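Catalase (Corynebacterium glutamicum, PDB 4B7H) breaks hydrogen peroxide down to water and oxygen at a haem iron, where nitric oxide can bind as an inhibitor, and also carries bound NADPH. Local coordinates at residues 62-67 with 318-323; 325-330 with 362-367; 471-476 with 507-512; 175-180 with 192-197. All coordinates share one frame; numbering follows the deposited sequence.

Interaction 1 (62-67 with 318-323); sequences ENVPER and NFFAQI. With HEM (protoporphyrin IX containing Fe), chain E.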
# COMPACT_ATOMS: atom_id res chain seq x y z
N GLU A 62 6.25 3.98 10.43
CA GLU A 62 6.59 5.40 10.32
C GLU A 62 7.11 5.81 8.95
O GLU A 62 6.83 6.91 8.48
CB GLU A 62 7.61 5.81 11.39
CG GLU A 62 6.98 5.85 12.75
CD GLU A 62 7.89 6.38 13.84
OE1 GLU A 62 8.91 7.06 13.56
OE2 GLU A 62 7.56 6.11 15.02
N ASN A 63 7.90 4.94 8.33
CA ASN A 63 8.55 5.29 7.07
C ASN A 63 7.63 5.11 5.87
O ASN A 63 6.78 4.22 5.85
CB ASN A 63 9.83 4.48 6.85
CG ASN A 63 10.97 4.95 7.73
OD1 ASN A 63 11.01 6.09 8.19
ND2 ASN A 63 11.93 4.06 7.94
N VAL A 64 7.82 5.97 4.88
CA VAL A 64 7.08 5.97 3.63
C VAL A 64 8.11 6.07 2.51
O VAL A 64 9.25 6.44 2.76
CB VAL A 64 6.09 7.14 3.61
CG1 VAL A 64 5.05 6.96 4.70
CG2 VAL A 64 6.83 8.47 3.81
N PRO A 65 7.73 5.73 1.27
CA PRO A 65 8.71 5.87 0.18
C PRO A 65 9.19 7.31 0.06
O PRO A 65 8.39 8.25 0.07
CB PRO A 65 7.92 5.46 -1.06
CG PRO A 65 6.80 4.61 -0.53
CD PRO A 65 6.43 5.26 0.77
N GLU A 66 10.50 7.50 -0.04
CA GLU A 66 11.03 8.84 -0.28
C GLU A 66 10.78 9.20 -1.75
O GLU A 66 10.55 8.31 -2.59
CB GLU A 66 12.54 8.89 0.04
CG GLU A 66 13.40 8.13 -0.97
CD GLU A 66 14.88 8.06 -0.60
OE1 GLU A 66 15.22 8.17 0.60
OE2 GLU A 66 15.72 7.88 -1.53
N ARG A 67 10.82 10.49 -2.08
CA ARG A 67 10.71 10.91 -3.47
C ARG A 67 11.81 10.31 -4.33
O ARG A 67 12.97 10.20 -3.91
CB ARG A 67 10.87 12.43 -3.57
CG ARG A 67 9.77 13.22 -2.95
CD ARG A 67 10.31 14.62 -2.66
NE ARG A 67 9.27 15.54 -2.22
CZ ARG A 67 8.72 15.52 -1.01
NH1 ARG A 67 9.14 14.64 -0.09
NH2 ARG A 67 7.76 16.38 -0.71
N ASN A 318 5.74 20.91 11.74
CA ASN A 318 6.14 19.51 11.80
C ASN A 318 6.70 19.14 10.43
O ASN A 318 5.99 19.21 9.43
CB ASN A 318 4.95 18.61 12.20
CG ASN A 318 5.32 17.13 12.24
OD1 ASN A 318 5.69 16.54 11.22
ND2 ASN A 318 5.20 16.51 13.41
N PHE A 319 7.99 18.79 10.40
CA PHE A 319 8.73 18.57 9.17
C PHE A 319 8.12 17.46 8.32
O PHE A 319 7.89 17.64 7.13
CB PHE A 319 10.19 18.26 9.52
CG PHE A 319 11.07 18.06 8.33
CD1 PHE A 319 11.22 16.80 7.76
CD2 PHE A 319 11.77 19.12 7.79
CE1 PHE A 319 12.04 16.62 6.65
CE2 PHE A 319 12.59 18.95 6.68
CZ PHE A 319 12.72 17.69 6.11
N PHE A 320 7.88 16.29 8.91
CA PHE A 320 7.34 15.18 8.15
C PHE A 320 5.95 15.52 7.61
O PHE A 320 5.67 15.32 6.42
CB PHE A 320 7.27 13.91 9.00
CG PHE A 320 6.67 12.73 8.28
CD1 PHE A 320 7.48 11.87 7.54
CD2 PHE A 320 5.30 12.49 8.31
CE1 PHE A 320 6.93 10.78 6.87
CE2 PHE A 320 4.74 11.41 7.64
CZ PHE A 320 5.56 10.56 6.92
N ALA A 321 5.09 16.04 8.48
CA ALA A 321 3.70 16.24 8.08
C ALA A 321 3.53 17.30 7.00
O ALA A 321 2.63 17.19 6.17
CB ALA A 321 2.84 16.59 9.29
N GLN A 322 4.40 18.31 7.01
CA GLN A 322 4.22 19.49 6.17
C GLN A 322 5.23 19.64 5.03
O GLN A 322 4.96 20.35 4.06
CB GLN A 322 4.21 20.76 7.03
CG GLN A 322 3.04 20.78 7.99
CD GLN A 322 3.11 21.93 8.96
OE1 GLN A 322 4.17 22.25 9.49
NE2 GLN A 322 1.97 22.57 9.18
N ILE A 323 6.39 19.00 5.17
CA ILE A 323 7.44 19.05 4.14
C ILE A 323 7.59 17.69 3.45
O ILE A 323 7.48 17.60 2.22
CB ILE A 323 8.80 19.54 4.69
CG1 ILE A 323 8.65 20.91 5.35
CG2 ILE A 323 9.84 19.57 3.59
CD1 ILE A 323 8.15 22.01 4.42
CHA HEM E . 10.73 15.83 -8.08
CHB HEM E . 9.51 13.85 -12.34
CHC HEM E . 12.30 17.11 -14.57
CHD HEM E . 12.15 19.78 -10.57
C1A HEM E . 10.17 15.01 -9.03
C2A HEM E . 9.26 13.91 -8.76
C3A HEM E . 8.92 13.38 -9.95
C4A HEM E . 9.61 14.11 -10.99
CMA HEM E . 7.98 12.21 -10.23
CAA HEM E . 8.78 13.47 -7.36
CBA HEM E . 7.55 14.28 -6.98
CGA HEM E . 6.90 13.79 -5.71
O1A HEM E . 6.42 14.65 -4.94
O2A HEM E . 6.84 12.55 -5.46
C1B HEM E . 10.18 14.54 -13.32
C2B HEM E . 10.18 14.22 -14.73
C3B HEM E . 10.98 15.11 -15.35
C4B HEM E . 11.48 16.03 -14.34
CMB HEM E . 9.40 13.03 -15.35
CAB HEM E . 11.33 15.27 -16.84
CBB HEM E . 10.51 14.88 -17.81
C1C HEM E . 12.36 18.21 -13.73
C2C HEM E . 12.65 19.59 -14.09
C3C HEM E . 12.61 20.32 -12.97
C4C HEM E . 12.27 19.42 -11.88
CMC HEM E . 12.98 20.08 -15.53
CAC HEM E . 12.78 21.84 -12.75
CBC HEM E . 12.49 22.75 -13.71
C1D HEM E . 11.83 18.94 -9.54
C2D HEM E . 11.83 19.35 -8.17
C3D HEM E . 11.40 18.15 -7.39
C4D HEM E . 11.15 17.11 -8.36
CMD HEM E . 12.22 20.72 -7.62
CAD HEM E . 11.22 18.10 -5.88
CBD HEM E . 9.91 18.78 -5.52
CGD HEM E . 9.84 18.79 -4.03
O1D HEM E . 8.95 18.12 -3.44
O2D HEM E . 10.71 19.45 -3.40
NA HEM E . 10.36 15.11 -10.40
NB HEM E . 10.98 15.64 -13.11
NC HEM E . 12.12 18.15 -12.37
ND HEM E . 11.43 17.61 -9.62
FE HEM E . 11.27 16.62 -11.37
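At the propionate end of the haem pocket of this catalase, R67 from the loop before barrel strand 73-82 bridges I323 on helix 319-324 and the cofactor. Its chain is extended from CG to NE, which carries the guanidinium to the propionates. There NE donates to HEM O1D at 2.9 Å, with the oxygen at the edge of the guanidinium near its plane. NH2 turns to I323 O at 3.2 Å, an angled bond (138° at the hydrogen) that arrives in the carbonyl plane but lies tilted out of the guanidinium plane. NH1 donates to E324 O, so helix-end carbonyls and a propionate together fix the rotation of the group. R106 and R359 also bind the haem, and this cluster of arginines probably stabilises the propionates as carboxylates.

Further along, the contact is apolar. V64 and F320 approach from opposite directions, and V64 CG2 meets the edge of the phenyl ring, 3.8 Å from F320 CE1. With CG anti to the backbone N (chi1 178°), F320 stretches its ring from the helix to the loop, and E62 O lies obliquely to it, 4.2 Å from F320 CZ. The E62 carboxylate itself serves the tetramer, bonded to H160 of the second subunit and paired with R381 of the third. N318 is the N-cap of the helix that presents F320 and I323: N318 OD1 accepts from A321 N at 2.8 Å, and N318 N donates to Q322 OE1 at 3.1 Å.

Interaction 2 (325-330 with 362-367); sequences QIALDP and ANYRDL. Unlike the reference sequence in segment 325-330: I326 (reference Leu).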
# COMPACT_ATOMS: atom_id res chain seq x y z
N GLN A 325 5.51 15.32 3.34
CA GLN A 325 4.21 15.01 2.72
C GLN A 325 3.67 16.07 1.76
O GLN A 325 2.60 15.89 1.18
CB GLN A 325 3.14 14.77 3.79
CG GLN A 325 3.39 13.54 4.63
CD GLN A 325 2.21 13.18 5.52
OE1 GLN A 325 1.87 12.01 5.67
NE2 GLN A 325 1.59 14.20 6.13
N ILE A 326 4.36 17.20 1.60
CA ILE A 326 3.91 18.14 0.58
C ILE A 326 4.02 17.47 -0.78
O ILE A 326 4.90 16.63 -1.01
CB ILE A 326 4.64 19.51 0.64
CG1 ILE A 326 3.77 20.61 0.01
CG2 ILE A 326 6.03 19.46 -0.02
CD1 ILE A 326 4.28 22.02 0.26
N ALA A 327 3.07 17.78 -1.66
CA ALA A 327 3.01 17.15 -2.97
C ALA A 327 3.09 18.25 -4.02
O ALA A 327 2.06 18.72 -4.53
CB ALA A 327 1.70 16.36 -3.11
N LEU A 328 4.30 18.70 -4.30
CA LEU A 328 4.49 19.81 -5.23
C LEU A 328 4.43 19.26 -6.65
O LEU A 328 4.98 18.21 -6.94
CB LEU A 328 5.82 20.52 -4.94
CG LEU A 328 5.78 21.26 -3.59
CD1 LEU A 328 7.17 21.50 -3.01
CD2 LEU A 328 5.03 22.60 -3.72
N ASP A 329 3.73 19.97 -7.54
CA ASP A 329 3.34 19.38 -8.82
C ASP A 329 3.20 20.49 -9.87
O ASP A 329 2.37 21.38 -9.72
CB ASP A 329 2.02 18.64 -8.59
CG ASP A 329 1.39 18.07 -9.85
OD1 ASP A 329 2.01 18.12 -10.93
OD2 ASP A 329 0.26 17.54 -9.73
N PRO A 330 3.99 20.42 -10.97
CA PRO A 330 3.90 21.48 -11.99
C PRO A 330 2.55 21.49 -12.69
O PRO A 330 2.18 22.49 -13.31
CB PRO A 330 5.03 21.13 -12.97
CG PRO A 330 5.28 19.68 -12.77
CD PRO A 330 5.00 19.41 -11.31
N ALA A 362 -3.83 7.78 -2.37
CA ALA A 362 -4.84 8.29 -3.29
C ALA A 362 -5.42 9.62 -2.85
O ALA A 362 -5.80 10.46 -3.68
CB ALA A 362 -5.95 7.27 -3.47
N ASN A 363 -5.50 9.83 -1.53
CA ASN A 363 -6.13 11.03 -1.00
C ASN A 363 -5.16 12.07 -0.48
O ASN A 363 -5.51 12.88 0.37
CB ASN A 363 -7.19 10.64 0.03
CG ASN A 363 -8.46 10.15 -0.63
OD1 ASN A 363 -8.91 10.76 -1.59
ND2 ASN A 363 -9.01 9.03 -0.15
N TYR A 364 -3.95 12.08 -1.05
CA TYR A 364 -2.91 13.00 -0.64
C TYR A 364 -3.33 14.46 -0.74
O TYR A 364 -2.81 15.30 0.01
CB TYR A 364 -1.64 12.78 -1.46
CG TYR A 364 -1.70 13.25 -2.91
CD1 TYR A 364 -2.20 12.43 -3.91
CD2 TYR A 364 -1.24 14.52 -3.27
CE1 TYR A 364 -2.24 12.85 -5.24
CE2 TYR A 364 -1.28 14.96 -4.59
CZ TYR A 364 -1.79 14.12 -5.57
OH TYR A 364 -1.81 14.55 -6.88
N ARG A 365 -4.25 14.77 -1.65
CA ARG A 365 -4.69 16.16 -1.85
C ARG A 365 -5.43 16.71 -0.64
O ARG A 365 -5.57 17.92 -0.51
CB ARG A 365 -5.61 16.28 -3.06
CG ARG A 365 -4.99 15.93 -4.40
CD ARG A 365 -4.28 17.10 -5.00
NE ARG A 365 -3.94 16.82 -6.39
CZ ARG A 365 -3.42 17.72 -7.22
NH1 ARG A 365 -3.20 18.95 -6.78
NH2 ARG A 365 -3.13 17.39 -8.47
N ASP A 366 -5.91 15.81 0.22
CA ASP A 366 -6.71 16.21 1.37
C ASP A 366 -5.86 16.53 2.61
O ASP A 366 -6.37 17.05 3.61
CB ASP A 366 -7.74 15.13 1.70
CG ASP A 366 -8.79 14.97 0.59
OD1 ASP A 366 -9.10 15.97 -0.09
OD2 ASP A 366 -9.29 13.84 0.41
N LEU A 367 -4.57 16.19 2.57
CA LEU A 367 -3.72 16.50 3.71
C LEU A 367 -3.62 18.01 3.88
O LEU A 367 -3.63 18.75 2.89
CB LEU A 367 -2.32 15.93 3.53
CG LEU A 367 -2.23 14.40 3.49
CD1 LEU A 367 -0.81 14.00 3.18
CD2 LEU A 367 -2.69 13.79 4.81
O HOH W 1 -0.29 16.65 -7.25
O HOH W 2 -2.65 19.17 -10.70
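Y364, its CG set between backbone N and carbonyl carbon (chi1 73°), and D329 point their polar ends at one water. Water 1 accepts from Y364 OH at 2.6 Å, in the plane of the ring, and donates to D329 OD2 at 2.7 Å. R365 has its CG over one face of the neighbouring Y364 ring, and a bend at chi2 (-85°) brings the guanidinium beside the same carboxylate.

The salt bridge is long: D329 OD2 stands 3.6 Å from R365 NH2, well out of the guanidinium plane, and no N-H points at it. R365 NH2 donates instead to water 2 at 2.9 Å, and that water reaches D329 OD2 through a weak bond. Apolar contacts complete the fit. The methyl of A327 presses obliquely on the tyrosine, CB 3.5 Å from Y364 CD2, while L367 crosses Q325 at about a right angle, with L367 CD1 3.8 Å from Q325 NE2.

The 325-330 strip passes the haem, which L328 touches, and packs on helix 343-359, where D329 meets Y352, probably the proximal tyrosine of the catalase fold. D329 OD1 accepts from G331 N, R365 NH1 donates to N332, and R365 NH2 pairs with E54 of the third subunit, whose Q386 also bonds Q325. D329 and R365 are therefore coupled by charge and through bridging water rather than by a direct hydrogen bond, and the buried arginine, shared between two carboxylates, probably remains charged.

Interaction 3 (471-476 with 507-512); sequences RLADNI and KELYLQ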
# COMPACT_ATOMS: atom_id res chain seq x y z
N ARG A 471 38.22 26.81 -12.38
CA ARG A 471 37.54 25.94 -11.41
C ARG A 471 36.63 24.92 -12.10
O ARG A 471 36.55 23.77 -11.67
CB ARG A 471 36.77 26.75 -10.37
CG ARG A 471 37.67 27.53 -9.42
CD ARG A 471 36.89 28.12 -8.25
NE ARG A 471 35.92 29.11 -8.69
CZ ARG A 471 36.20 30.39 -8.93
NH1 ARG A 471 37.45 30.84 -8.79
NH2 ARG A 471 35.24 31.22 -9.32
N LEU A 472 35.96 25.34 -13.17
CA LEU A 472 35.13 24.44 -13.97
C LEU A 472 35.93 23.23 -14.45
O LEU A 472 35.52 22.08 -14.26
CB LEU A 472 34.52 25.18 -15.16
CG LEU A 472 33.73 24.35 -16.17
CD1 LEU A 472 32.50 23.68 -15.53
CD2 LEU A 472 33.31 25.23 -17.34
N ALA A 473 37.09 23.48 -15.05
CA ALA A 473 37.93 22.39 -15.54
C ALA A 473 38.40 21.49 -14.39
O ALA A 473 38.46 20.26 -14.53
CB ALA A 473 39.13 22.94 -16.31
N ASP A 474 38.73 22.11 -13.26
CA ASP A 474 39.19 21.37 -12.10
C ASP A 474 38.07 20.50 -11.55
O ASP A 474 38.29 19.34 -11.20
CB ASP A 474 39.69 22.33 -11.01
CG ASP A 474 40.60 21.65 -10.01
OD1 ASP A 474 41.49 20.87 -10.44
OD2 ASP A 474 40.43 21.89 -8.80
N ASN A 475 36.86 21.06 -11.47
CA ASN A 475 35.71 20.31 -10.97
C ASN A 475 35.38 19.13 -11.86
O ASN A 475 35.11 18.03 -11.38
CB ASN A 475 34.49 21.22 -10.86
CG ASN A 475 34.65 22.32 -9.83
OD1 ASN A 475 35.50 22.25 -8.94
ND2 ASN A 475 33.83 23.35 -9.96
N ILE A 476 35.38 19.36 -13.17
CA ILE A 476 35.08 18.30 -14.12
C ILE A 476 36.09 17.16 -13.96
O ILE A 476 35.71 15.99 -13.87
CB ILE A 476 35.13 18.81 -15.57
CG1 ILE A 476 33.97 19.78 -15.85
CG2 ILE A 476 35.12 17.64 -16.54
CD1 ILE A 476 34.18 20.66 -17.09
N LYS A 507 41.34 17.67 -19.90
CA LYS A 507 42.18 16.49 -20.09
C LYS A 507 43.52 16.64 -19.36
O LYS A 507 43.99 15.69 -18.73
CB LYS A 507 42.41 16.21 -21.58
CG LYS A 507 43.25 14.96 -21.84
CD LYS A 507 43.29 14.60 -23.33
CE LYS A 507 44.13 13.35 -23.55
NZ LYS A 507 44.13 12.88 -24.97
N GLU A 508 44.11 17.83 -19.43
CA GLU A 508 45.34 18.12 -18.70
C GLU A 508 45.21 17.82 -17.21
O GLU A 508 46.03 17.11 -16.62
CB GLU A 508 45.67 19.60 -18.81
CG GLU A 508 46.47 20.00 -20.01
CD GLU A 508 47.23 21.28 -19.74
OE1 GLU A 508 46.60 22.25 -19.27
OE2 GLU A 508 48.46 21.30 -19.98
N LEU A 509 44.17 18.38 -16.60
CA LEU A 509 43.99 18.23 -15.16
C LEU A 509 43.63 16.80 -14.81
O LEU A 509 44.11 16.27 -13.81
CB LEU A 509 42.92 19.21 -14.66
CG LEU A 509 43.37 20.67 -14.65
CD1 LEU A 509 42.21 21.61 -14.33
CD2 LEU A 509 44.52 20.86 -13.65
N TYR A 510 42.79 16.17 -15.63
CA TYR A 510 42.41 14.79 -15.39
C TYR A 510 43.64 13.87 -15.36
O TYR A 510 43.78 13.04 -14.46
CB TYR A 510 41.43 14.31 -16.46
CG TYR A 510 41.11 12.84 -16.35
CD1 TYR A 510 40.33 12.35 -15.31
CD2 TYR A 510 41.59 11.93 -17.29
CE1 TYR A 510 40.03 11.01 -15.19
CE2 TYR A 510 41.29 10.57 -17.19
CZ TYR A 510 40.51 10.12 -16.13
OH TYR A 510 40.20 8.78 -16.00
N LEU A 511 44.52 14.02 -16.34
CA LEU A 511 45.71 13.18 -16.40
C LEU A 511 46.70 13.46 -15.27
O LEU A 511 47.41 12.55 -14.82
CB LEU A 511 46.38 13.29 -17.77
CG LEU A 511 45.55 12.70 -18.91
CD1 LEU A 511 46.22 12.95 -20.24
CD2 LEU A 511 45.31 11.21 -18.69
N GLN A 512 46.75 14.70 -14.81
CA GLN A 512 47.60 15.05 -13.67
C GLN A 512 47.16 14.28 -12.43
O GLN A 512 47.99 13.84 -11.63
CB GLN A 512 47.51 16.55 -13.37
CG GLN A 512 48.34 17.45 -14.26
CD GLN A 512 48.17 18.92 -13.91
OE1 GLN A 512 47.72 19.27 -12.82
NE2 GLN A 512 48.52 19.80 -14.85
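L509 lays its CD1 methyl against the backbone of the opposing helix, landing between A473 and D474. The methyl lies 3.7 Å from D474 N and 3.8 Å from A473 C, with A473 CB 3.9 Å from L509 CD1 beside it. A chi1 of -72° with a nearly straight chi2 of 172° sends this branch forward from its helix. D474 crosses the leucine at about a right angle: its CG is anti to the backbone N, and OD1 passes 4.0 Å from L509 CD1. E470 and S477 also touch L509, so E470, A473, D474 and S477 form the hole that takes L509 as a knob, a knobs-into-holes fit.

These two helices belong to the C-terminal helical domain of haem catalases, which also holds helices 454-463 and 487-498. With only a methyl at A473 the backbones come close, the CA atoms of D474 and L509 being 6.5 Å apart. In the same interface A473 touches L502 and R505, and I476 meets V506. At the outer border the D474 carboxylate turns to K513, a salt bridge one turn further along the leucine's own helix.

Interaction 4 (175-180 with 192-197); sequences MQWDFW and YLMGDR. With NDP (NADPH dihydro-nicotinamide-adenine-dinucleotide phosphate), chain H.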
# COMPACT_ATOMS: atom_id res chain seq x y z
N MET A 175 29.28 5.31 -15.03
CA MET A 175 27.89 5.34 -15.44
C MET A 175 27.41 6.77 -15.70
O MET A 175 26.71 7.03 -16.69
CB MET A 175 27.02 4.65 -14.39
CG MET A 175 25.53 4.92 -14.55
SD MET A 175 24.44 3.81 -13.63
CE MET A 175 24.85 4.24 -11.94
N GLN A 176 27.77 7.71 -14.83
CA GLN A 176 27.31 9.09 -15.01
C GLN A 176 27.82 9.68 -16.31
O GLN A 176 27.06 10.31 -17.06
CB GLN A 176 27.76 9.96 -13.83
CG GLN A 176 27.14 9.51 -12.53
CD GLN A 176 27.21 10.55 -11.42
OE1 GLN A 176 27.56 11.72 -11.64
NE2 GLN A 176 26.87 10.13 -10.21
N TRP A 177 29.10 9.48 -16.59
CA TRP A 177 29.72 10.05 -17.79
C TRP A 177 29.38 9.26 -19.05
O TRP A 177 29.30 9.84 -20.14
CB TRP A 177 31.23 10.18 -17.61
CG TRP A 177 31.57 11.26 -16.64
CD1 TRP A 177 31.96 11.11 -15.33
CD2 TRP A 177 31.51 12.67 -16.88
NE1 TRP A 177 32.16 12.35 -14.76
CE2 TRP A 177 31.89 13.31 -15.69
CE3 TRP A 177 31.18 13.44 -18.00
CZ2 TRP A 177 31.94 14.71 -15.58
CZ3 TRP A 177 31.23 14.82 -17.89
CH2 TRP A 177 31.61 15.44 -16.69
N ASP A 178 29.18 7.95 -18.93
CA ASP A 178 28.74 7.16 -20.07
C ASP A 178 27.40 7.70 -20.55
O ASP A 178 27.20 7.94 -21.75
CB ASP A 178 28.63 5.67 -19.71
CG ASP A 178 28.38 4.78 -20.92
OD1 ASP A 178 28.99 5.03 -21.98
OD2 ASP A 178 27.57 3.84 -20.80
N PHE A 179 26.48 7.92 -19.61
CA PHE A 179 25.18 8.46 -19.99
C PHE A 179 25.31 9.87 -20.57
O PHE A 179 24.79 10.14 -21.66
CB PHE A 179 24.17 8.48 -18.84
CG PHE A 179 22.85 9.10 -19.24
CD1 PHE A 179 21.91 8.35 -19.95
CD2 PHE A 179 22.57 10.43 -18.97
CE1 PHE A 179 20.71 8.91 -20.37
CE2 PHE A 179 21.37 11.00 -19.39
CZ PHE A 179 20.44 10.23 -20.09
N TRP A 180 25.99 10.75 -19.85
CA TRP A 180 26.10 12.14 -20.30
C TRP A 180 26.71 12.28 -21.69
O TRP A 180 26.20 13.03 -22.53
CB TRP A 180 26.89 12.98 -19.30
CG TRP A 180 26.10 13.50 -18.12
CD1 TRP A 180 24.77 13.83 -18.08
CD2 TRP A 180 26.62 13.78 -16.81
NE1 TRP A 180 24.44 14.29 -16.82
CE2 TRP A 180 25.55 14.27 -16.03
CE3 TRP A 180 27.89 13.65 -16.23
CZ2 TRP A 180 25.72 14.64 -14.69
CZ3 TRP A 180 28.05 14.02 -14.90
CH2 TRP A 180 26.97 14.51 -14.15
N TYR A 192 26.83 23.88 -16.46
CA TYR A 192 26.32 24.65 -15.32
C TYR A 192 26.58 23.92 -14.00
O TYR A 192 27.04 24.52 -13.02
CB TYR A 192 24.83 24.90 -15.54
CG TYR A 192 24.13 25.89 -14.63
CD1 TYR A 192 23.68 25.51 -13.37
CD2 TYR A 192 23.85 27.18 -15.07
CE1 TYR A 192 23.01 26.41 -12.55
CE2 TYR A 192 23.17 28.08 -14.26
CZ TYR A 192 22.76 27.69 -13.00
OH TYR A 192 22.08 28.59 -12.21
N LEU A 193 26.29 22.62 -13.98
CA LEU A 193 26.45 21.78 -12.80
C LEU A 193 27.90 21.69 -12.33
O LEU A 193 28.19 21.66 -11.12
CB LEU A 193 25.92 20.37 -13.09
CG LEU A 193 26.19 19.29 -12.04
CD1 LEU A 193 25.43 19.56 -10.73
CD2 LEU A 193 25.86 17.91 -12.60
N MET A 194 28.82 21.60 -13.28
CA MET A 194 30.22 21.38 -12.95
C MET A 194 30.95 22.67 -12.56
O MET A 194 32.09 22.63 -12.12
CB MET A 194 30.93 20.68 -14.12
CG MET A 194 30.49 19.24 -14.30
SD MET A 194 31.08 18.18 -12.97
CE MET A 194 29.90 16.84 -13.07
N GLY A 195 30.27 23.80 -12.71
CA GLY A 195 30.83 25.08 -12.32
C GLY A 195 30.56 25.39 -10.86
O GLY A 195 30.15 24.50 -10.09
N ASP A 196 30.78 26.64 -10.46
CA ASP A 196 30.62 27.02 -9.06
C ASP A 196 29.21 26.72 -8.56
O ASP A 196 29.03 26.36 -7.39
CB ASP A 196 30.90 28.51 -8.86
CG ASP A 196 32.35 28.89 -9.11
OD1 ASP A 196 33.23 28.01 -9.20
OD2 ASP A 196 32.61 30.10 -9.17
N ARG A 197 28.22 26.88 -9.43
CA ARG A 197 26.82 26.76 -9.02
C ARG A 197 26.37 25.34 -8.70
O ARG A 197 25.27 25.13 -8.17
CB ARG A 197 25.88 27.41 -10.04
CG ARG A 197 26.09 28.90 -10.17
CD ARG A 197 25.04 29.54 -11.01
NE ARG A 197 25.29 30.97 -11.11
CZ ARG A 197 24.44 31.83 -11.67
NH1 ARG A 197 23.29 31.39 -12.18
NH2 ARG A 197 24.75 33.11 -11.72
PA NDP H . 23.80 37.25 -20.00
O1A NDP H . 25.14 37.87 -19.85
O2A NDP H . 22.71 38.26 -20.14
O5B NDP H . 23.53 36.34 -18.70
C5B NDP H . 24.51 35.44 -18.25
C4B NDP H . 23.91 34.70 -17.07
O4B NDP H . 24.84 33.75 -16.59
C3B NDP H . 23.60 35.67 -15.92
O3B NDP H . 22.33 35.36 -15.36
C2B NDP H . 24.73 35.39 -14.95
O2B NDP H . 24.46 35.71 -13.60
C1B NDP H . 24.94 33.91 -15.20
N9A NDP H . 26.19 33.39 -14.59
C8A NDP H . 27.25 34.11 -14.11
N7A NDP H . 28.17 33.26 -13.62
C5A NDP H . 27.72 31.99 -13.78
C6A NDP H . 28.26 30.75 -13.45
N6A NDP H . 29.26 30.67 -12.58
N1A NDP H . 27.54 29.61 -13.75
C2A NDP H . 26.31 29.70 -14.35
N3A NDP H . 25.77 30.93 -14.67
C4A NDP H . 26.47 32.06 -14.38
O3 NDP H . 23.85 36.22 -21.24
PN NDP H . 22.61 35.31 -21.76
O1N NDP H . 21.40 35.57 -20.94
O2N NDP H . 22.58 35.47 -23.23
O5D NDP H . 23.11 33.81 -21.46
C5D NDP H . 24.46 33.45 -21.70
C4D NDP H . 24.75 32.12 -21.02
O4D NDP H . 24.59 32.28 -19.62
C3D NDP H . 23.76 31.05 -21.45
O3D NDP H . 24.25 30.31 -22.56
C2D NDP H . 23.60 30.21 -20.19
O2D NDP H . 24.53 29.16 -20.21
C1D NDP H . 23.98 31.14 -19.04
N1N NDP H . 22.80 31.54 -18.24
C2N NDP H . 21.68 31.97 -18.89
C3N NDP H . 20.54 32.37 -18.22
C7N NDP H . 19.36 32.81 -19.02
O7N NDP H . 18.08 32.62 -18.50
N7N NDP H . 19.54 33.36 -20.22
C4N NDP H . 20.45 32.35 -16.71
C5N NDP H . 21.72 31.85 -16.09
C6N NDP H . 22.82 31.47 -16.87
P2B NDP H . 24.90 37.14 -12.99
O1X NDP H . 26.39 37.31 -13.23
O2X NDP H . 24.11 38.22 -13.69
O3X NDP H . 24.58 37.10 -11.50
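The terminal methyl of M194 touches two neighbouring tryptophans, its CE 3.9 Å from W177 CZ2 and 3.8 Å from W180 CZ3. Both indoles meet it with their six-membered rings, the methyl coming to each obliquely. L193 adds a second apolar touch, crossing W180 at about a right angle with L193 CD2 3.9 Å from W180 CZ2. A bend at chi2 (-70°) turns the methionine so that CE meets the indoles.

The tryptophans hold one another: W180 turns its edge, at CE3, onto a face of W177, while Q176 O lies over a face of W180. W177 NE1 donates to A479 O, and W495 meets the W177 ring. Two successive helices, 173-182 and 187-194, are thus packed together where the catalase core meets its C-terminal helices.

The end of the second helix and the 3-10 turn after it serve the NADPH site of this enzyme. R197 lays its guanidinium over the adenine, CZ 3.4 Å from NDP C4A, and NH2 makes a weak bond to NDP O2B, the oxygen carrying the 2'-phosphate. Y192 CE2 approaches NDP C2A at 3.5 Å. The bond from R197 NH1 to Y192 OH (3.1 Å, 164°), in the guanidinium plane, helps to fix the arginine's rotation; Y192 OH is bonded in turn to N143 O, and W236 makes a cation-pi contact with R197.

Overall arrangement
From the N terminus, the 62-67 loop comes first, and its partner 318-323 closes a long loop holding most of the barrel strands. Within that loop lies interaction 4, which closes a short helical hairpin. Interaction 2 follows in series, joining the strand-like run after helix 319-324 to the turn beyond helix 343-359; interaction 3 closes last, inside the C-terminal helices. No two contacts cross. Interactions 1 and 2 touch through F320 O and Q325 N, and both face the third subunit. Interactions 3 and 4 meet through R471 with D196 and N475 with M194 O, which ties the C-terminal helices to the NADPH side of the catalase core.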